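Local coordinates for protein (R)-S-adenosyl-L-methionine hydrolase (Thermus thermophilus, PDB 2CW5) that hydrolyses S-adenosyl-L-methionine to adenosine and L-methionine as a homotrimer, with no chlorinase or fluorinase activity, at residues L95-W100 / A164-A169; A108-P113 / P156-E161. All blocks are in the same frame, centred on the assembly; numbering follows the deposited sequence.

How the contacts relate
Contact 2 pairs the last two strands at one edge of the seven-stranded mixed sheet, 107-110 and 157-158; contact 1, its centre 18 Å away, packs the loop that follows, 164-169, against 95-100. Along the sequence they are nested: 95-100 comes first, then 108-113, 156-161 and finally 164-169, so contact 2 closes a loop inside the one closed by contact 1. Helix 99-102 is followed in the chain by strand 107-110. In contact 1 the loop 164-169 runs beside 95-100 and touches helix 45-55 on its way to strand 175-181 of the antiparallel C-terminal sheet. Both contacts thus bring residues after helix 133-147 back onto residues 95-113.

Contact 1 (L95-W100 / A164-A169); sequences LFTLAW and ARLPLA
Thr97 and Leu166 pin the linker between the two domains of this SAM hydrolase to the turn that enters helix 99-102. From Thr97 CB, which lies 3.9 Å from Leu166 N, the side chain forks. OG1 is anti to the carbonyl carbon (chi1 -60°) and accepts a nearly straight bond from Leu166 N, 2.8 Å long with an N-H...O angle of 170°. The same hydroxyl is hydrogen-bonded to Gly94 O, so one oxygen links the linker backbone to the loop before the helix. CG2, the other branch, rests 3.7 Å from Leu166 O.

Arg165 reaches back with its chain extended from CG to NE. Trp100 CE3 sits over one face of the guanidinium, 4.0 Å from Arg165 CZ, while the two planes stand 44° apart, too tilted for a parallel stack. Water 1 accepts from Arg165 NE and donates to Thr97 O; a second water similarly joins NH2 to Trp100 O. Phe96 CB lies 3.3 Å above the indole plane, over its centre; Tyr88, outside both segments, meets the indole edge-to-face.

Farther along, Leu168 of the linker crosses Leu98 at about a right angle, CD1 lying 4.1 Å from Leu98 CG; both touch Leu179 of strand 175-181. At the other end, Ala164 O approaches the indole edge near the ring plane, 3.6 Å from Trp100 CZ3.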
ATOM      1  N   LEU C  95     -18.308  -7.766  11.260  1.00 17.96           N
ATOM      2  CA  LEU C  95     -17.238  -6.810  11.002  1.00 18.84           C
ATOM      3  C   LEU C  95     -17.556  -5.422  11.583  1.00 18.77           C
ATOM      4  O   LEU C  95     -16.679  -4.748  12.133  1.00 19.08           O
ATOM      5  CB  LEU C  95     -17.028  -6.694   9.488  1.00 20.30           C
ATOM      6  CG  LEU C  95     -16.143  -5.574   8.928  1.00 23.79           C
ATOM      7  CD1 LEU C  95     -14.753  -5.671   9.524  1.00 23.84           C
ATOM      8  CD2 LEU C  95     -16.075  -5.691   7.412  1.00 24.44           C
ATOM      9  N   PHE C  96     -18.813  -5.006  11.459  1.00 18.32           N
ATOM     10  CA  PHE C  96     -19.254  -3.690  11.929  1.00 17.97           C
ATOM     11  C   PHE C  96     -19.725  -3.616  13.393  1.00 17.96           C
ATOM     12  O   PHE C  96     -20.259  -2.593  13.809  1.00 18.23           O
ATOM     13  CB  PHE C  96     -20.389  -3.186  11.027  1.00 19.75           C
ATOM     14  CG  PHE C  96     -19.982  -2.941   9.593  1.00 20.69           C
ATOM     15  CD1 PHE C  96     -19.133  -1.892   9.264  1.00 20.14           C
ATOM     16  CD2 PHE C  96     -20.474  -3.749   8.570  1.00 21.57           C
ATOM     17  CE1 PHE C  96     -18.775  -1.642   7.932  1.00 18.68           C
ATOM     18  CE2 PHE C  96     -20.126  -3.512   7.233  1.00 21.00           C
ATOM     19  CZ  PHE C  96     -19.273  -2.452   6.916  1.00 18.44           C
ATOM     20  N   THR C  97     -19.525  -4.685  14.165  1.00 19.22           N
ATOM     21  CA  THR C  97     -19.978  -4.738  15.562  1.00 18.50           C
ATOM     22  C   THR C  97     -19.655  -3.522  16.433  1.00 18.71           C
ATOM     23  O   THR C  97     -20.545  -2.937  17.063  1.00 18.37           O
ATOM     24  CB  THR C  97     -19.427  -5.993  16.275  1.00 19.88           C
ATOM     25  OG1 THR C  97     -19.889  -7.169  15.598  1.00 20.72           O
ATOM     26  CG2 THR C  97     -19.906  -6.039  17.716  1.00 21.90           C
ATOM     27  N   LEU C  98     -18.383  -3.150  16.484  1.00 18.16           N
ATOM     28  CA  LEU C  98     -17.963  -2.013  17.297  1.00 18.10           C
ATOM     29  C   LEU C  98     -18.468  -0.688  16.734  1.00 18.15           C
ATOM     30  O   LEU C  98     -18.916   0.185  17.484  1.00 18.60           O
ATOM     31  CB  LEU C  98     -16.437  -2.023  17.437  1.00 17.10           C
ATOM     32  CG  LEU C  98     -15.929  -3.254  18.203  1.00 18.92           C
ATOM     33  CD1 LEU C  98     -14.413  -3.236  18.275  1.00 20.23           C
ATOM     34  CD2 LEU C  98     -16.527  -3.274  19.615  1.00 21.44           C
ATOM     35  N   ALA C  99     -18.410  -0.533  15.415  1.00 17.29           N
ATOM     36  CA  ALA C  99     -18.902   0.686  14.785  1.00 18.08           C
ATOM     37  C   ALA C  99     -20.358   0.890  15.194  1.00 20.72           C
ATOM     38  O   ALA C  99     -20.796   2.006  15.479  1.00 19.74           O
ATOM     39  CB  ALA C  99     -18.817   0.563  13.267  1.00 17.23           C
ATOM     40  N   TRP C 100     -21.102  -0.210  15.216  1.00 19.96           N
ATOM     41  CA  TRP C 100     -22.511  -0.164  15.557  1.00 20.57           C
ATOM     42  C   TRP C 100     -22.803   0.199  17.009  1.00 20.95           C
ATOM     43  O   TRP C 100     -23.940   0.529  17.347  1.00 20.88           O
ATOM     44  CB  TRP C 100     -23.181  -1.485  15.151  1.00 19.19           C
ATOM     45  CG  TRP C 100     -23.288  -1.616  13.647  1.00 20.19           C
ATOM     46  CD1 TRP C 100     -23.232  -0.598  12.732  1.00 20.53           C
ATOM     47  CD2 TRP C 100     -23.525  -2.812  12.897  1.00 19.26           C
ATOM     48  NE1 TRP C 100     -23.423  -1.087  11.466  1.00 21.22           N
ATOM     49  CE2 TRP C 100     -23.607  -2.442  11.536  1.00 20.67           C
ATOM     50  CE3 TRP C 100     -23.677  -4.162  13.242  1.00 20.29           C
ATOM     51  CZ2 TRP C 100     -23.834  -3.372  10.517  1.00 22.10           C
ATOM     52  CZ3 TRP C 100     -23.903  -5.089  12.228  1.00 20.16           C
ATOM     53  CH2 TRP C 100     -23.979  -4.686  10.880  1.00 20.63           C
ATOM     54  N   ALA C 164     -25.560  -9.817  11.962  1.00 26.33           N
ATOM     55  CA  ALA C 164     -24.628 -10.550  12.808  1.00 25.50           C
ATOM     56  C   ALA C 164     -23.724  -9.625  13.619  1.00 25.85           C
ATOM     57  O   ALA C 164     -23.383  -8.528  13.183  1.00 23.44           O
ATOM     58  CB  ALA C 164     -23.784 -11.484  11.956  1.00 25.24           C
ATOM     59  N   ARG C 165     -23.347 -10.075  14.810  1.00 25.09           N
ATOM     60  CA  ARG C 165     -22.469  -9.298  15.674  1.00 27.17           C
ATOM     61  C   ARG C 165     -21.475 -10.241  16.330  1.00 27.38           C
ATOM     62  O   ARG C 165     -21.799 -11.393  16.611  1.00 27.02           O
ATOM     63  CB  ARG C 165     -23.275  -8.561  16.757  1.00 27.06           C
ATOM     64  CG  ARG C 165     -23.926  -7.242  16.305  1.00 26.95           C
ATOM     65  CD  ARG C 165     -24.657  -6.570  17.471  1.00 29.98           C
ATOM     66  NE  ARG C 165     -25.057  -5.182  17.205  1.00 30.72           N
ATOM     67  CZ  ARG C 165     -26.022  -4.812  16.365  1.00 31.98           C
ATOM     68  NH1 ARG C 165     -26.710  -5.718  15.682  1.00 30.73           N
ATOM     69  NH2 ARG C 165     -26.307  -3.524  16.215  1.00 31.77           N
ATOM     70  N   LEU C 166     -20.259  -9.760  16.556  1.00 25.57           N
ATOM     71  CA  LEU C 166     -19.249 -10.579  17.209  1.00 28.22           C
ATOM     72  C   LEU C 166     -19.478 -10.428  18.708  1.00 28.47           C
ATOM     73  O   LEU C 166     -20.045  -9.427  19.150  1.00 29.24           O
ATOM     74  CB  LEU C 166     -17.843 -10.088  16.865  1.00 27.69           C
ATOM     75  CG  LEU C 166     -17.410 -10.089  15.397  1.00 29.16           C
ATOM     76  CD1 LEU C 166     -16.030  -9.480  15.293  1.00 28.83           C
ATOM     77  CD2 LEU C 166     -17.414 -11.505  14.844  1.00 29.19           C
ATOM     78  N   PRO C 167     -19.047 -11.421  19.508  1.00 28.84           N
ATOM     79  CA  PRO C 167     -19.202 -11.397  20.968  1.00 30.17           C
ATOM     80  C   PRO C 167     -18.173 -10.482  21.644  1.00 29.97           C
ATOM     81  O   PRO C 167     -17.345 -10.934  22.442  1.00 30.96           O
ATOM     82  CB  PRO C 167     -19.017 -12.865  21.350  1.00 30.28           C
ATOM     83  CG  PRO C 167     -17.990 -13.320  20.368  1.00 30.33           C
ATOM     84  CD  PRO C 167     -18.489 -12.715  19.065  1.00 29.97           C
ATOM     85  N   LEU C 168     -18.229  -9.194  21.317  1.00 28.20           N
ATOM     86  CA  LEU C 168     -17.300  -8.221  21.880  1.00 28.37           C
ATOM     87  C   LEU C 168     -18.036  -7.253  22.795  1.00 28.10           C
ATOM     88  O   LEU C 168     -18.958  -6.561  22.369  1.00 30.20           O
ATOM     89  CB  LEU C 168     -16.619  -7.437  20.757  1.00 27.30           C
ATOM     90  CG  LEU C 168     -15.942  -8.270  19.666  1.00 30.57           C
ATOM     91  CD1 LEU C 168     -15.464  -7.355  18.543  1.00 29.37           C
ATOM     92  CD2 LEU C 168     -14.784  -9.050  20.264  1.00 28.84           C
ATOM     93  N   ALA C 169     -17.631  -7.205  24.057  1.00 26.45           N
ATOM     94  CA  ALA C 169     -18.275  -6.311  25.003  1.00 25.66           C
ATOM     95  C   ALA C 169     -17.253  -5.402  25.667  1.00 24.57           C
ATOM     96  O   ALA C 169     -16.318  -5.874  26.312  1.00 25.95           O
ATOM     97  CB  ALA C 169     -19.013  -7.120  26.061  1.00 25.57           C
TER
HETATM   98  O   HOH W   1     -22.831  -3.731  18.188  1.00 21.82           O
HETATM   99  O   HOH W   2     -25.303  -1.614  18.391  1.00 29.08           O

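Contact 2 (A108-P113 / P156-E161); sequences AFLLEP and PEVPVE
Leu110 and Pro156 join strand 107-110 to the short antiparallel strand 157-158 at the edge of the mixed sheet in the N-terminal domain. Leu110 N donates to Pro156 O over 2.8 Å with an N-H...O angle of 179°, while Val158 N donates to Ala108 O over 3.0 Å. The second donor sits above the Ala108 carbonyl plane, 41° out of it. Between these bonds, Phe109 and Glu157 form a non-hydrogen-bonded pair, their CA atoms 4.2 Å apart.

Side chains continue the pairing on both faces. On the Phe109 face, Glu157 CG is anti to its backbone N (chi1 171°) and the extended chain crosses the Phe109 side chain obliquely, CB 3.5 Å from Phe109 CE1, with the carboxylate plane nearly parallel to the ring. On the Ala108 face, Ala108 CB meets Val158 CG2 at 3.8 Å. Leu110 crosses Val158 at about a right angle, with Leu110 CD2 and Val158 CG1 unusually close at 3.2 Å, and Leu110 CB also packs on Pro156 CG.

On its other side strand 107-110 pairs with strand 79-83, Phe109 and Leu111 having backbone hydrogen bonds with Ala81 and Ala79, and Leu111 packs against helix 133-147. Beside Ala108 and Val158, one water accepts from Ala108 N and donates both to Val158 O, at 2.7 Å, and to Glu157 OE2, at 2.9 Å.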
ATOM      1  N   ALA C 108     -31.456  -2.189   7.243  1.00 28.44           N
ATOM      2  CA  ALA C 108     -30.453  -3.017   6.577  1.00 27.26           C
ATOM      3  C   ALA C 108     -31.059  -3.565   5.292  1.00 28.97           C
ATOM      4  O   ALA C 108     -32.274  -3.760   5.209  1.00 27.95           O
ATOM      5  CB  ALA C 108     -30.023  -4.160   7.484  1.00 27.01           C
ATOM      6  N   PHE C 109     -30.211  -3.819   4.298  1.00 29.10           N
ATOM      7  CA  PHE C 109     -30.664  -4.321   3.003  1.00 30.99           C
ATOM      8  C   PHE C 109     -29.733  -5.381   2.425  1.00 32.32           C
ATOM      9  O   PHE C 109     -28.517  -5.318   2.608  1.00 31.67           O
ATOM     10  CB  PHE C 109     -30.751  -3.164   2.004  1.00 31.75           C
ATOM     11  CG  PHE C 109     -31.732  -2.096   2.386  1.00 32.74           C
ATOM     12  CD1 PHE C 109     -33.040  -2.132   1.915  1.00 34.67           C
ATOM     13  CD2 PHE C 109     -31.352  -1.053   3.222  1.00 32.88           C
ATOM     14  CE1 PHE C 109     -33.954  -1.144   2.270  1.00 33.51           C
ATOM     15  CE2 PHE C 109     -32.255  -0.064   3.585  1.00 32.46           C
ATOM     16  CZ  PHE C 109     -33.560  -0.108   3.108  1.00 33.00           C
ATOM     17  N   LEU C 110     -30.312  -6.352   1.724  1.00 32.94           N
ATOM     18  CA  LEU C 110     -29.529  -7.398   1.074  1.00 32.84           C
ATOM     19  C   LEU C 110     -28.989  -6.765  -0.202  1.00 31.59           C
ATOM     20  O   LEU C 110     -29.711  -6.041  -0.882  1.00 31.23           O
ATOM     21  CB  LEU C 110     -30.416  -8.595   0.718  1.00 34.68           C
ATOM     22  CG  LEU C 110     -30.201  -9.886   1.507  1.00 38.26           C
ATOM     23  CD1 LEU C 110     -28.811 -10.442   1.215  1.00 36.84           C
ATOM     24  CD2 LEU C 110     -30.376  -9.612   2.992  1.00 37.81           C
ATOM     25  N   LEU C 111     -27.727  -7.025  -0.530  1.00 30.55           N
ATOM     26  CA  LEU C 111     -27.148  -6.436  -1.731  1.00 31.81           C
ATOM     27  C   LEU C 111     -27.290  -7.322  -2.965  1.00 33.97           C
ATOM     28  O   LEU C 111     -26.756  -8.428  -3.012  1.00 34.19           O
ATOM     29  CB  LEU C 111     -25.669  -6.106  -1.507  1.00 28.63           C
ATOM     30  CG  LEU C 111     -25.334  -5.137  -0.366  1.00 27.08           C
ATOM     31  CD1 LEU C 111     -23.851  -4.799  -0.415  1.00 22.19           C
ATOM     32  CD2 LEU C 111     -26.166  -3.874  -0.493  1.00 28.11           C
ATOM     33  N   GLU C 112     -28.025  -6.823  -3.958  1.00 37.38           N
ATOM     34  CA  GLU C 112     -28.231  -7.543  -5.211  1.00 39.48           C
ATOM     35  C   GLU C 112     -28.132  -6.563  -6.386  1.00 40.71           C
ATOM     36  O   GLU C 112     -28.952  -6.590  -7.301  1.00 40.22           O
ATOM     37  CB  GLU C 112     -29.606  -8.222  -5.216  1.00 41.21           C
ATOM     38  CG  GLU C 112     -29.912  -9.004  -3.946  1.00 44.45           C
ATOM     39  CD  GLU C 112     -31.138  -9.892  -4.074  1.00 45.57           C
ATOM     40  OE1 GLU C 112     -32.201  -9.397  -4.504  1.00 46.77           O
ATOM     41  OE2 GLU C 112     -31.034 -11.089  -3.733  1.00 46.86           O
ATOM     42  N   PRO C 113     -27.111  -5.690  -6.377  1.00 40.90           N
ATOM     43  CA  PRO C 113     -26.941  -4.713  -7.457  1.00 41.70           C
ATOM     44  C   PRO C 113     -26.481  -5.360  -8.762  1.00 42.50           C
ATOM     45  O   PRO C 113     -26.030  -6.507  -8.774  1.00 41.41           O
ATOM     46  CB  PRO C 113     -25.889  -3.770  -6.891  1.00 41.32           C
ATOM     47  CG  PRO C 113     -24.987  -4.725  -6.165  1.00 39.25           C
ATOM     48  CD  PRO C 113     -25.979  -5.618  -5.432  1.00 40.17           C
ATOM     49  N   PRO C 156     -33.636  -6.527  -1.312  1.00 34.35           N
ATOM     50  CA  PRO C 156     -34.685  -6.630  -0.294  1.00 35.58           C
ATOM     51  C   PRO C 156     -34.252  -6.158   1.095  1.00 35.81           C
ATOM     52  O   PRO C 156     -33.125  -6.407   1.527  1.00 34.18           O
ATOM     53  CB  PRO C 156     -35.033  -8.115  -0.319  1.00 35.75           C
ATOM     54  CG  PRO C 156     -33.721  -8.750  -0.642  1.00 36.28           C
ATOM     55  CD  PRO C 156     -33.202  -7.864  -1.753  1.00 35.61           C
ATOM     56  N   GLU C 157     -35.151  -5.472   1.790  1.00 36.62           N
ATOM     57  CA  GLU C 157     -34.853  -4.987   3.131  1.00 38.06           C
ATOM     58  C   GLU C 157     -34.991  -6.113   4.148  1.00 39.05           C
ATOM     59  O   GLU C 157     -35.889  -6.952   4.043  1.00 39.09           O
ATOM     60  CB  GLU C 157     -35.788  -3.832   3.503  1.00 39.73           C
ATOM     61  CG  GLU C 157     -35.705  -3.399   4.964  1.00 40.86           C
ATOM     62  CD  GLU C 157     -36.459  -2.106   5.237  1.00 43.36           C
ATOM     63  OE1 GLU C 157     -37.574  -1.940   4.696  1.00 42.61           O
ATOM     64  OE2 GLU C 157     -35.943  -1.263   6.003  1.00 42.90           O
ATOM     65  N   VAL C 158     -34.090  -6.135   5.123  1.00 38.05           N
ATOM     66  CA  VAL C 158     -34.121  -7.147   6.168  1.00 37.98           C
ATOM     67  C   VAL C 158     -34.077  -6.472   7.533  1.00 37.70           C
ATOM     68  O   VAL C 158     -33.585  -5.351   7.665  1.00 37.01           O
ATOM     69  CB  VAL C 158     -32.933  -8.122   6.044  1.00 38.45           C
ATOM     70  CG1 VAL C 158     -33.002  -8.849   4.712  1.00 38.84           C
ATOM     71  CG2 VAL C 158     -31.617  -7.367   6.180  1.00 37.45           C
ATOM     72  N   PRO C 159     -34.599  -7.149   8.569  1.00 38.78           N
ATOM     73  CA  PRO C 159     -34.628  -6.624   9.940  1.00 38.24           C
ATOM     74  C   PRO C 159     -33.222  -6.436  10.495  1.00 37.07           C
ATOM     75  O   PRO C 159     -32.396  -7.343  10.401  1.00 38.08           O
ATOM     76  CB  PRO C 159     -35.395  -7.702  10.706  1.00 38.66           C
ATOM     77  CG  PRO C 159     -36.252  -8.345   9.648  1.00 39.91           C
ATOM     78  CD  PRO C 159     -35.290  -8.448   8.499  1.00 38.80           C
ATOM     79  N   VAL C 160     -32.944  -5.268  11.071  1.00 35.50           N
ATOM     80  CA  VAL C 160     -31.620  -5.018  11.634  1.00 34.70           C
ATOM     81  C   VAL C 160     -31.293  -6.021  12.728  1.00 35.54           C
ATOM     82  O   VAL C 160     -30.122  -6.305  12.993  1.00 33.77           O
ATOM     83  CB  VAL C 160     -31.492  -3.593  12.229  1.00 34.73           C
ATOM     84  CG1 VAL C 160     -31.471  -2.569  11.116  1.00 32.74           C
ATOM     85  CG2 VAL C 160     -32.635  -3.319  13.193  1.00 33.67           C
ATOM     86  N   GLU C 161     -32.325  -6.563  13.367  1.00 36.13           N
ATOM     87  CA  GLU C 161     -32.091  -7.531  14.427  1.00 36.77           C
ATOM     88  C   GLU C 161     -31.474  -8.818  13.887  1.00 34.44           C
ATOM     89  O   GLU C 161     -30.910  -9.605  14.647  1.00 34.68           O
ATOM     90  CB  GLU C 161     -33.388  -7.841  15.189  1.00 39.17           C
ATOM     91  CG  GLU C 161     -34.561  -8.305  14.341  1.00 42.14           C
ATOM     92  CD  GLU C 161     -35.449  -7.160  13.869  1.00 45.33           C
ATOM     93  OE1 GLU C 161     -36.623  -7.429  13.528  1.00 45.73           O
ATOM     94  OE2 GLU C 161     -34.979  -5.999  13.834  1.00 45.08           O
TER
HETATM   95  O   HOH W   3     -34.326  -2.719   7.912  1.00 31.58           O